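Local coordinates for reticulocyte binding protein (Streptococcus agalactiae COH1, PDB 3FAW), which probably hydrolyses the alpha-1,6-glucosidic linkages of pullulan and related branched alpha-glucans at the streptococcal cell surface, at residues H106-I109 and N114-T117; V158-Y163 and T187-K192; G286-Q291 and F298-D303; F707-L710 and E714-R717. All coordinates share one frame; numbering follows the deposited sequence.

Interaction 1: residues H106-I109 and N114-T117; sequences HFNI and NNVT
Ile109 and Val116 face each other as a hydrogen-bonded pair in a beta hairpin, the antiparallel strands 108-111 and 114-120 being joined by a tight turn. Ile109 N gives its hydrogen to Val116 O at 2.9 Å, and Val116 N donates in turn to Ile109 O at 3.0 Å with an N-H...O angle of 171°. Their side chains share one face of the sheet, where Ile109 CB lies 4.1 Å from Val116 CG2. Two beta-branched hydrocarbons suit this place: branching at CB fits the extended backbone, and this face is closed by Leu40 and Ala43 of strand 40-47 and by Val72 of strand 71-73. Val116 CG2 is the branch that reaches across to Ile109.

The other face carries Asn108 opposite Thr117, a non-hydrogen-bonded pair whose CA atoms, Asn108 CA and Thr117 CA, are 4.6 Å apart. Here polar side chains are natural, because this side is more exposed. Asn108 does not stay level with Thr117. Its CG is anti to the backbone N, which carries the amide diagonally to Asn115, and the two amide planes come to lie nearly coplanar, 21° apart. Thr117 turns in the other direction along the strand. With OG1 anti to the carbonyl carbon (chi1 -57°), its methyl CG2 is left to approach the loop leading into strand 108-111, where Thr117 CG2 touches His106 CB at 3.6 Å. On the same residue, Thr117 CA makes a CA-H...O contact with Phe107 O at 3.5 Å.

Interaction 2: residues V158-Y163 and T187-K192; sequences VTMIIY and TILDTK
Leu189 carries the whole close contact of residues 187-192 with Met160 and Ile162. The strand reaches it by way of Thr187, the residue nearest Met160 along the backbone, with Thr187 CA 9.2 Å from Met160 CA. This spacing is too wide for backbone pairing, and the contact is left to side chains. Ile188 alternates to the exposed side. Leu189 then turns back inward, its CG anti to the carbonyl carbon (chi1 -49°), and presents the methyl CD1 to both partners. Met160 SD meets Leu189 CD1 tip to tip at 3.6 Å, and Ile162 CD1 comes to the same methyl, Leu189 CD1, at 3.7 Å.

The family is that of carbohydrate-binding module 48, whose members are built as immunoglobulin-like beta sandwiches, and strands 157-164 and 184-189 both pair with strand 170-179 while their side chains meet in the interior. Met160 and Ile162, two apart on one strand, both face inward. Methionine suits the place because its unbranched chain runs extended to SD, which brings the sulfur to Leu189; the bend at chi3 (-79°) then turns the methyl CE. Phe243 packs on both Met160 and Leu189.

Past Leu189 the chain leaves the strand. Asp190 OD1 accepts from Lys192 N at 3.1 Å, from above the carboxylate plane, forming an Asx turn that leads into a 3-10 segment beginning at Thr191.

Interaction 3: residues G286-Q291 and F298-D303; sequences GKLKNQ and FSEKLD
Glu300 buries more surface here than any other residue, and it does so by pushing its carboxylate end-on into the backbone N-H groups of Lys289 and Asn290. Glu300 CG is anti to the carbonyl carbon and the chain runs extended to CD, so that both oxygens arrive where successive peptide N-H groups point. Glu300 OE1 takes Lys289 N at 2.8 Å through its syn lone pair, in a nearly straight bond of 167°. Glu300 OE2 takes Asn290 N, also at 2.8 Å, on its syn side and a little out of the carboxylate plane.

A third donor comes from Asn290 itself. With CG anti to the carbonyl carbon, the asparagine side chain folds back beside its own N, and Asn290 ND2 reaches Glu300 OE2 at 2.8 Å from well above the carboxylate, 59° out of its plane. This bond is more bent than the first, and the amide stands almost perpendicular to the carboxylate (87°). Two donors of one residue, its backbone N and its amide ND2, thus grip OE2; the short asparagine side chain can fold back to the oxygen its own backbone N already holds.

The setting is the TIM barrel of the catalytic domain: residues 286-291 belong to the loop after barrel strand 269-273, and Glu300 lies just ahead of helix 302-308, on the way to strand 312-315. Glutamate has the length to span from there to the loop.

Leu288 completes the site with hydrocarbon, Leu288 CG lying 4.1 Å from Glu300 OE2. Just beyond, Gln291 N is bound by another glutamate, Glu360, whose side chain also touches Asn290.

Interaction 4: residues F707-L710 and E714-R717; sequences FRKL and EIDR
Lys709 packs its hydrocarbon stem over Glu714 and Ile715 at the start of helix 712-718, which links the long helix 685-703 to the C-terminal beta domain. Lys709 CB sits between two unlike neighbours, with Glu714 OE2 at 3.6 Å and Ile715 CG1 also at 3.6 Å. Lys709 CG stays beside the carboxylate, 4.1 Å from Glu714 OE2. Lys709 CD has passed on to the isoleucine, touching Ile715 CG1 at 3.7 Å. The chain runs extended as far as CE, then bends at chi4 (-54°) to bring NZ to Glu718, in a salt bridge, and to Ile742 O, in a hydrogen bond. Lysine suits this buried place because its four methylenes can pack like a hydrocarbon before the charge appears.

Glu714 CG lies between its own N and carbonyl carbon, and from there the chain stretches toward the loop. Glu714 OE2 accepts from Leu710 N at 2.8 Å, while Leu710 CD1 lies beside it at 3.5 Å. At the helix start, Ser711 OG bonds with Glu714 N.

A negative oxygen on this backbone N-H should strengthen that bond, and Glu718 probably offsets the ammonium charge of Lys709, with the Glu714 carboxylate near but not in contact.

How the interactions relate
From the N terminus, interaction 1 closes the short turn of the hairpin in the first beta domain. Interaction 2 follows, spanning a longer run that includes strand 170-179 and joining, by side chains alone, the two strands that flank it in the carbohydrate-binding module; its centre lies about 36 Å from that of interaction 1. Interaction 3 closes a short loop in the first beta-alpha unit of the TIM barrel, and interaction 4 a shorter one between the long helix 685-703 and the C-terminal sheet. All four are in series, with none enclosing or crossing another, and no two touch. Interactions 2 and 4 lie on opposite sides of the chain's centre, as do 1 and 3.

Interaction 1: residues H106-I109 and N114-T117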
loop_
_atom_site.group_PDB
_atom_site.type_symbol
_atom_site.label_atom_id
_atom_site.label_comp_id
_atom_site.label_asym_id
_atom_site.label_seq_id
_atom_site.Cartn_x
_atom_site.Cartn_y
_atom_site.Cartn_z
ATOM N N HIS A 106 -28.187 -27.305 -9.994
ATOM C CA HIS A 106 -26.976 -28.111 -9.830
ATOM C C HIS A 106 -27.296 -29.597 -9.875
ATOM O O HIS A 106 -28.434 -30.005 -9.643
ATOM C CB HIS A 106 -26.309 -27.794 -8.491
ATOM C CG HIS A 106 -25.852 -26.375 -8.363
ATOM N ND1 HIS A 106 -26.417 -25.487 -7.472
ATOM C CD2 HIS A 106 -24.884 -25.689 -9.014
ATOM C CE1 HIS A 106 -25.814 -24.317 -7.579
ATOM N NE2 HIS A 106 -24.879 -24.413 -8.507
ATOM N N PHE A 107 -26.278 -30.401 -10.159
ATOM C CA PHE A 107 -26.453 -31.841 -10.296
ATOM C C PHE A 107 -26.149 -32.592 -8.997
ATOM O O PHE A 107 -25.321 -32.163 -8.194
ATOM C CB PHE A 107 -25.617 -32.349 -11.472
ATOM C CG PHE A 107 -26.022 -31.732 -12.783
ATOM C CD1 PHE A 107 -27.026 -32.302 -13.551
ATOM C CD2 PHE A 107 -25.442 -30.550 -13.218
ATOM C CE1 PHE A 107 -27.424 -31.723 -14.742
ATOM C CE2 PHE A 107 -25.839 -29.966 -14.409
ATOM C CZ PHE A 107 -26.831 -30.555 -15.171
ATOM N N ASN A 108 -26.870 -33.688 -8.784
ATOM C CA ASN A 108 -26.618 -34.577 -7.654
ATOM C C ASN A 108 -25.810 -35.784 -8.114
ATOM O O ASN A 108 -26.242 -36.531 -8.995
ATOM C CB ASN A 108 -27.931 -35.048 -7.024
ATOM C CG ASN A 108 -27.712 -35.812 -5.726
ATOM O OD1 ASN A 108 -27.409 -35.221 -4.688
ATOM N ND2 ASN A 108 -27.866 -37.134 -5.778
ATOM N N ILE A 109 -24.635 -35.964 -7.522
ATOM C CA ILE A 109 -23.803 -37.133 -7.788
ATOM C C ILE A 109 -23.988 -38.101 -6.625
ATOM O O ILE A 109 -23.935 -37.691 -5.467
ATOM C CB ILE A 109 -22.309 -36.762 -7.931
ATOM C CG1 ILE A 109 -22.132 -35.511 -8.808
ATOM C CG2 ILE A 109 -21.525 -37.928 -8.510
ATOM C CD1 ILE A 109 -22.802 -35.600 -10.167
ATOM N N ASN A 114 -23.809 -42.062 -0.272
ATOM C CA ASN A 114 -23.402 -40.654 -0.281
ATOM C C ASN A 114 -24.030 -39.940 -1.468
ATOM O O ASN A 114 -23.916 -40.402 -2.604
ATOM C CB ASN A 114 -21.878 -40.499 -0.354
ATOM C CG ASN A 114 -21.194 -40.764 0.973
ATOM O OD1 ASN A 114 -21.727 -41.464 1.831
ATOM N ND2 ASN A 114 -19.999 -40.208 1.141
ATOM N N ASN A 115 -24.701 -38.825 -1.195
ATOM C CA ASN A 115 -25.213 -37.937 -2.230
ATOM C C ASN A 115 -24.628 -36.552 -2.015
ATOM O O ASN A 115 -24.742 -36.003 -0.921
ATOM C CB ASN A 115 -26.739 -37.860 -2.177
ATOM C CG ASN A 115 -27.407 -39.177 -2.524
ATOM O OD1 ASN A 115 -27.305 -40.158 -1.784
ATOM N ND2 ASN A 115 -28.107 -39.202 -3.653
ATOM N N VAL A 116 -23.990 -35.998 -3.044
ATOM C CA VAL A 116 -23.426 -34.652 -2.967
ATOM C C VAL A 116 -23.917 -33.783 -4.128
ATOM O O VAL A 116 -24.126 -34.272 -5.238
ATOM C CB VAL A 116 -21.877 -34.678 -2.942
ATOM C CG1 VAL A 116 -21.379 -35.626 -1.857
ATOM C CG2 VAL A 116 -21.306 -35.068 -4.305
ATOM N N THR A 117 -24.104 -32.493 -3.855
ATOM C CA THR A 117 -24.541 -31.533 -4.869
ATOM C C THR A 117 -23.321 -30.847 -5.483
ATOM O O THR A 117 -22.381 -30.486 -4.772
ATOM C CB THR A 117 -25.493 -30.479 -4.271
ATOM O OG1 THR A 117 -26.618 -31.138 -3.672
ATOM C CG2 THR A 117 -25.992 -29.517 -5.347
#

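Interaction 2: residues V158-Y163 and T187-K192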
loop_
_atom_site.group_PDB
_atom_site.type_symbol
_atom_site.label_atom_id
_atom_site.label_comp_id
_atom_site.label_asym_id
_atom_site.label_seq_id
_atom_site.Cartn_x
_atom_site.Cartn_y
_atom_site.Cartn_z
ATOM N N VAL A 158 -32.792 -10.926 -4.976
ATOM C CA VAL A 158 -32.040 -9.797 -4.443
ATOM C C VAL A 158 -33.009 -8.631 -4.258
ATOM O O VAL A 158 -33.766 -8.293 -5.172
ATOM C CB VAL A 158 -30.865 -9.403 -5.367
ATOM C CG1 VAL A 158 -30.148 -8.165 -4.841
ATOM C CG2 VAL A 158 -29.877 -10.564 -5.497
ATOM N N THR A 159 -32.995 -8.050 -3.060
ATOM C CA THR A 159 -33.865 -6.931 -2.708
ATOM C C THR A 159 -33.025 -5.775 -2.180
ATOM O O THR A 159 -32.142 -5.984 -1.353
ATOM C CB THR A 159 -34.870 -7.350 -1.617
ATOM O OG1 THR A 159 -35.636 -8.473 -2.075
ATOM C CG2 THR A 159 -35.805 -6.202 -1.262
ATOM N N MET A 160 -33.298 -4.563 -2.662
ATOM C CA MET A 160 -32.652 -3.366 -2.136
ATOM C C MET A 160 -33.472 -2.801 -0.977
ATOM O O MET A 160 -34.692 -2.675 -1.072
ATOM C CB MET A 160 -32.496 -2.299 -3.222
ATOM C CG MET A 160 -31.618 -1.123 -2.801
ATOM S SD MET A 160 -31.700 0.295 -3.912
ATOM C CE MET A 160 -30.629 -0.229 -5.256
ATOM N N ILE A 161 -32.789 -2.474 0.116
ATOM C CA ILE A 161 -33.401 -1.802 1.252
ATOM C C ILE A 161 -32.849 -0.386 1.296
ATOM O O ILE A 161 -31.632 -0.200 1.301
ATOM C CB ILE A 161 -33.068 -2.501 2.587
ATOM C CG1 ILE A 161 -33.405 -3.992 2.523
ATOM C CG2 ILE A 161 -33.824 -1.832 3.734
ATOM C CD1 ILE A 161 -33.029 -4.744 3.779
ATOM N N ILE A 162 -33.742 0.601 1.334
ATOM C CA ILE A 162 -33.348 2.007 1.258
ATOM C C ILE A 162 -33.570 2.703 2.600
ATOM O O ILE A 162 -34.621 2.538 3.226
ATOM C CB ILE A 162 -34.102 2.737 0.121
ATOM C CG1 ILE A 162 -33.851 2.025 -1.213
ATOM C CG2 ILE A 162 -33.660 4.188 0.029
ATOM C CD1 ILE A 162 -34.452 2.712 -2.424
ATOM N N TYR A 163 -32.568 3.472 3.033
ATOM C CA TYR A 163 -32.567 4.110 4.350
ATOM C C TYR A 163 -32.518 5.632 4.232
ATOM O O TYR A 163 -31.829 6.171 3.367
ATOM C CB TYR A 163 -31.376 3.632 5.181
ATOM C CG TYR A 163 -31.297 2.124 5.345
ATOM C CD1 TYR A 163 -31.859 1.491 6.454
ATOM C CD2 TYR A 163 -30.665 1.336 4.391
ATOM C CE1 TYR A 163 -31.788 0.115 6.604
ATOM C CE2 TYR A 163 -30.588 -0.043 4.532
ATOM C CZ TYR A 163 -31.151 -0.648 5.640
ATOM O OH TYR A 163 -31.083 -2.015 5.780
ATOM N N THR A 187 -32.305 -2.994 -11.273
ATOM C CA THR A 187 -33.559 -2.249 -11.190
ATOM C C THR A 187 -33.342 -0.767 -11.497
ATOM O O THR A 187 -32.207 -0.310 -11.647
ATOM C CB THR A 187 -34.235 -2.389 -9.809
ATOM O OG1 THR A 187 -35.558 -1.844 -9.872
ATOM C CG2 THR A 187 -33.437 -1.667 -8.719
ATOM N N ILE A 188 -34.448 -0.037 -11.605
ATOM C CA ILE A 188 -34.430 1.418 -11.722
ATOM C C ILE A 188 -35.318 2.021 -10.637
ATOM O O ILE A 188 -36.527 1.767 -10.602
ATOM C CB ILE A 188 -34.930 1.888 -13.099
ATOM C CG1 ILE A 188 -33.984 1.410 -14.204
ATOM C CG2 ILE A 188 -35.043 3.413 -13.133
ATOM C CD1 ILE A 188 -34.447 1.781 -15.596
ATOM N N LEU A 189 -34.713 2.812 -9.752
ATOM C CA LEU A 189 -35.459 3.504 -8.701
ATOM C C LEU A 189 -36.074 4.773 -9.288
ATOM O O LEU A 189 -35.447 5.457 -10.093
ATOM C CB LEU A 189 -34.548 3.835 -7.509
ATOM C CG LEU A 189 -33.674 2.691 -6.971
ATOM C CD1 LEU A 189 -32.890 3.131 -5.740
ATOM C CD2 LEU A 189 -34.510 1.456 -6.653
ATOM N N ASP A 190 -37.314 5.068 -8.905
ATOM C CA ASP A 190 -38.037 6.220 -9.451
ATOM C C ASP A 190 -39.179 6.641 -8.512
ATOM O O ASP A 190 -39.119 6.361 -7.318
ATOM C CB ASP A 190 -38.520 5.913 -10.882
ATOM C CG ASP A 190 -39.460 4.717 -10.954
ATOM O OD1 ASP A 190 -39.992 4.273 -9.912
ATOM O OD2 ASP A 190 -39.674 4.221 -12.075
ATOM N N THR A 191 -40.214 7.290 -9.043
ATOM C CA THR A 191 -41.301 7.828 -8.214
ATOM C C THR A 191 -42.084 6.771 -7.430
ATOM O O THR A 191 -42.705 7.090 -6.415
ATOM C CB THR A 191 -42.305 8.648 -9.054
ATOM O OG1 THR A 191 -42.833 7.833 -10.109
ATOM C CG2 THR A 191 -41.632 9.887 -9.638
ATOM N N LYS A 192 -42.043 5.523 -7.894
ATOM C CA LYS A 192 -42.817 4.430 -7.291
ATOM C C LYS A 192 -42.478 4.140 -5.824
ATOM O O LYS A 192 -43.301 3.577 -5.103
ATOM C CB LYS A 192 -42.655 3.149 -8.117
ATOM C CG LYS A 192 -43.207 3.258 -9.538
ATOM C CD LYS A 192 -43.341 1.894 -10.207
ATOM C CE LYS A 192 -41.991 1.293 -10.566
ATOM N NZ LYS A 192 -42.120 -0.138 -10.962
#

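Interaction 3: residues G286-Q291 and F298-D303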
loop_
_atom_site.group_PDB
_atom_site.type_symbol
_atom_site.label_atom_id
_atom_site.label_comp_id
_atom_site.label_asym_id
_atom_site.label_seq_id
_atom_site.Cartn_x
_atom_site.Cartn_y
_atom_site.Cartn_z
ATOM N N GLY A 286 -5.710 26.274 17.230
ATOM C CA GLY A 286 -5.763 27.722 17.068
ATOM C C GLY A 286 -5.067 28.219 15.811
ATOM O O GLY A 286 -5.287 29.360 15.399
ATOM N N LYS A 287 -4.219 27.379 15.210
ATOM C CA LYS A 287 -3.593 27.695 13.916
ATOM C C LYS A 287 -4.676 27.426 12.833
ATOM O O LYS A 287 -4.720 28.158 11.848
ATOM C CB LYS A 287 -2.208 27.058 13.786
ATOM C CG LYS A 287 -1.370 27.348 15.058
ATOM C CD LYS A 287 0.127 27.179 14.879
ATOM C CE LYS A 287 0.861 27.301 16.220
ATOM N NZ LYS A 287 2.346 27.292 16.071
ATOM N N LEU A 288 -5.477 26.354 12.934
ATOM C CA LEU A 288 -5.682 25.437 11.789
ATOM C C LEU A 288 -7.098 25.982 11.534
ATOM O O LEU A 288 -7.887 26.090 12.483
ATOM C CB LEU A 288 -5.807 23.961 12.176
ATOM C CG LEU A 288 -5.101 22.856 11.376
ATOM C CD1 LEU A 288 -3.716 23.268 10.916
ATOM C CD2 LEU A 288 -5.029 21.594 12.235
ATOM N N LYS A 289 -7.424 26.363 10.306
ATOM C CA LYS A 289 -8.769 26.862 10.000
ATOM C C LYS A 289 -9.802 25.735 9.887
ATOM O O LYS A 289 -10.999 25.956 10.078
ATOM C CB LYS A 289 -8.743 27.696 8.715
ATOM C CG LYS A 289 -9.938 28.624 8.540
ATOM C CD LYS A 289 -10.048 29.673 9.658
ATOM C CE LYS A 289 -11.497 30.080 9.899
ATOM N NZ LYS A 289 -12.219 30.417 8.633
ATOM N N ASN A 290 -9.332 24.528 9.587
ATOM C CA ASN A 290 -10.206 23.374 9.427
ATOM C C ASN A 290 -9.978 22.361 10.537
ATOM O O ASN A 290 -9.043 22.491 11.326
ATOM C CB ASN A 290 -9.981 22.746 8.054
ATOM C CG ASN A 290 -10.226 23.733 6.925
ATOM O OD1 ASN A 290 -11.356 24.149 6.695
ATOM N ND2 ASN A 290 -9.165 24.123 6.229
ATOM N N GLN A 291 -10.844 21.357 10.596
ATOM C CA GLN A 291 -10.814 20.369 11.669
ATOM C C GLN A 291 -9.590 19.465 11.536
ATOM O O GLN A 291 -9.228 19.065 10.432
ATOM C CB GLN A 291 -12.097 19.542 11.641
ATOM C CG GLN A 291 -12.409 18.801 12.928
ATOM C CD GLN A 291 -13.853 18.323 12.980
ATOM O OE1 GLN A 291 -14.523 18.214 11.948
ATOM N NE2 GLN A 291 -14.338 18.033 14.186
ATOM N N PHE A 298 -5.161 19.032 5.985
ATOM C CA PHE A 298 -3.947 18.620 5.263
ATOM C C PHE A 298 -3.506 19.686 4.253
ATOM O O PHE A 298 -2.317 19.983 4.144
ATOM C CB PHE A 298 -4.181 17.282 4.544
ATOM C CG PHE A 298 -2.914 16.531 4.195
ATOM C CD1 PHE A 298 -2.595 15.349 4.855
ATOM C CD2 PHE A 298 -2.056 16.992 3.198
ATOM C CE1 PHE A 298 -1.441 14.638 4.533
ATOM C CE2 PHE A 298 -0.895 16.289 2.872
ATOM C CZ PHE A 298 -0.589 15.107 3.542
ATOM N N SER A 299 -4.464 20.259 3.523
ATOM C CA SER A 299 -4.164 21.291 2.517
ATOM C C SER A 299 -3.496 22.540 3.104
ATOM O O SER A 299 -2.721 23.220 2.416
ATOM C CB SER A 299 -5.430 21.700 1.761
ATOM O OG SER A 299 -6.372 22.287 2.636
ATOM N N GLU A 300 -3.796 22.832 4.369
ATOM C CA GLU A 300 -3.219 23.979 5.073
ATOM C C GLU A 300 -1.724 23.817 5.383
ATOM O O GLU A 300 -1.084 24.771 5.831
ATOM C CB GLU A 300 -3.973 24.244 6.383
ATOM C CG GLU A 300 -5.475 24.468 6.221
ATOM C CD GLU A 300 -6.148 24.896 7.516
ATOM O OE1 GLU A 300 -5.795 25.969 8.059
ATOM O OE2 GLU A 300 -7.038 24.165 7.992
ATOM N N LYS A 301 -1.182 22.619 5.158
ATOM C CA LYS A 301 0.232 22.329 5.412
ATOM C C LYS A 301 1.009 21.865 4.170
ATOM O O LYS A 301 2.110 21.322 4.293
ATOM C CB LYS A 301 0.336 21.275 6.527
ATOM C CG LYS A 301 -0.041 21.803 7.906
ATOM C CD LYS A 301 0.862 22.973 8.291
ATOM C CE LYS A 301 0.880 23.249 9.769
ATOM N NZ LYS A 301 1.936 24.248 10.077
ATOM N N LEU A 302 0.449 22.099 2.983
ATOM C CA LEU A 302 1.095 21.711 1.720
ATOM C C LEU A 302 2.281 22.601 1.342
ATOM O O LEU A 302 3.191 22.154 0.640
ATOM C CB LEU A 302 0.083 21.695 0.565
ATOM C CG LEU A 302 -1.048 20.663 0.636
ATOM C CD1 LEU A 302 -2.044 20.875 -0.521
ATOM C CD2 LEU A 302 -0.514 19.235 0.638
ATOM N N ASP A 303 2.258 23.858 1.783
ATOM C CA ASP A 303 3.377 24.780 1.562
ATOM C C ASP A 303 4.688 24.203 2.111
ATOM O O ASP A 303 5.728 24.287 1.457
ATOM C CB ASP A 303 3.089 26.148 2.196
ATOM C CG ASP A 303 2.164 27.024 1.344
ATOM O OD1 ASP A 303 1.672 26.565 0.289
ATOM O OD2 ASP A 303 1.926 28.189 1.738
#

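Interaction 4: residues F707-L710 and E714-R717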
loop_
_atom_site.group_PDB
_atom_site.type_symbol
_atom_site.label_atom_id
_atom_site.label_comp_id
_atom_site.label_asym_id
_atom_site.label_seq_id
_atom_site.Cartn_x
_atom_site.Cartn_y
_atom_site.Cartn_z
ATOM N N PHE A 707 21.812 11.681 -10.625
ATOM C CA PHE A 707 21.232 10.824 -9.587
ATOM C C PHE A 707 19.950 10.115 -10.057
ATOM O O PHE A 707 19.305 9.416 -9.274
ATOM C CB PHE A 707 20.930 11.653 -8.332
ATOM C CG PHE A 707 22.136 12.362 -7.760
ATOM C CD1 PHE A 707 23.209 11.637 -7.250
ATOM C CD2 PHE A 707 22.190 13.752 -7.714
ATOM C CE1 PHE A 707 24.321 12.284 -6.720
ATOM C CE2 PHE A 707 23.299 14.408 -7.183
ATOM C CZ PHE A 707 24.363 13.676 -6.685
ATOM N N ARG A 708 19.598 10.289 -11.334
ATOM C CA ARG A 708 18.306 9.849 -11.869
ATOM C C ARG A 708 18.449 9.304 -13.289
ATOM O O ARG A 708 17.725 9.727 -14.196
ATOM C CB ARG A 708 17.328 11.024 -11.897
ATOM C CG ARG A 708 16.923 11.579 -10.539
ATOM C CD ARG A 708 16.841 13.084 -10.588
ATOM N NE ARG A 708 16.087 13.540 -11.750
ATOM C CZ ARG A 708 16.220 14.727 -12.336
ATOM N NH1 ARG A 708 17.085 15.626 -11.885
ATOM N NH2 ARG A 708 15.474 15.017 -13.386
ATOM N N LYS A 709 19.376 8.366 -13.477
ATOM C CA LYS A 709 19.627 7.782 -14.800
ATOM C C LYS A 709 18.518 6.815 -15.223
ATOM O O LYS A 709 17.817 6.242 -14.385
ATOM C CB LYS A 709 20.986 7.078 -14.836
ATOM C CG LYS A 709 22.152 8.037 -14.761
ATOM C CD LYS A 709 23.463 7.321 -14.488
ATOM C CE LYS A 709 24.587 8.319 -14.248
ATOM N NZ LYS A 709 24.705 9.303 -15.358
ATOM N N LEU A 710 18.381 6.639 -16.535
ATOM C CA LEU A 710 17.256 5.901 -17.107
ATOM C C LEU A 710 17.525 4.401 -17.190
ATOM O O LEU A 710 16.628 3.599 -16.938
ATOM C CB LEU A 710 16.905 6.443 -18.494
ATOM C CG LEU A 710 16.445 7.903 -18.566
ATOM C CD1 LEU A 710 17.620 8.860 -18.400
ATOM C CD2 LEU A 710 15.729 8.180 -19.881
ATOM N N GLU A 714 23.754 2.651 -18.680
ATOM C CA GLU A 714 24.477 3.906 -18.454
ATOM C C GLU A 714 24.894 4.087 -16.993
ATOM O O GLU A 714 25.887 4.764 -16.714
ATOM C CB GLU A 714 23.682 5.115 -18.975
ATOM C CG GLU A 714 22.472 5.540 -18.157
ATOM C CD GLU A 714 21.594 6.559 -18.891
ATOM O OE1 GLU A 714 21.991 7.035 -19.983
ATOM O OE2 GLU A 714 20.503 6.885 -18.376
ATOM N N ILE A 715 24.151 3.478 -16.069
ATOM C CA ILE A 715 24.523 3.493 -14.656
ATOM C C ILE A 715 25.865 2.785 -14.421
ATOM O O ILE A 715 26.745 3.330 -13.751
ATOM C CB ILE A 715 23.403 2.890 -13.758
ATOM C CG1 ILE A 715 22.255 3.894 -13.609
ATOM C CG2 ILE A 715 23.941 2.542 -12.380
ATOM C CD1 ILE A 715 20.973 3.296 -13.070
ATOM N N ASP A 716 26.029 1.586 -14.976
ATOM C CA ASP A 716 27.294 0.843 -14.840
ATOM C C ASP A 716 28.478 1.553 -15.506
ATOM O O ASP A 716 29.623 1.408 -15.064
ATOM C CB ASP A 716 27.171 -0.575 -15.416
ATOM C CG ASP A 716 26.329 -1.495 -14.549
ATOM O OD1 ASP A 716 26.235 -1.272 -13.327
ATOM O OD2 ASP A 716 25.764 -2.461 -15.096
ATOM N N ARG A 717 28.197 2.313 -16.563
ATOM C CA ARG A 717 29.230 3.027 -17.316
ATOM C C ARG A 717 29.567 4.404 -16.760
ATOM O O ARG A 717 30.649 4.924 -17.030
ATOM C CB ARG A 717 28.792 3.201 -18.770
ATOM C CG ARG A 717 28.811 1.923 -19.572
ATOM C CD ARG A 717 27.979 2.069 -20.818
ATOM N NE ARG A 717 28.139 0.927 -21.712
ATOM C CZ ARG A 717 27.316 0.633 -22.716
ATOM N NH1 ARG A 717 26.253 1.394 -22.964
ATOM N NH2 ARG A 717 27.557 -0.432 -23.474
#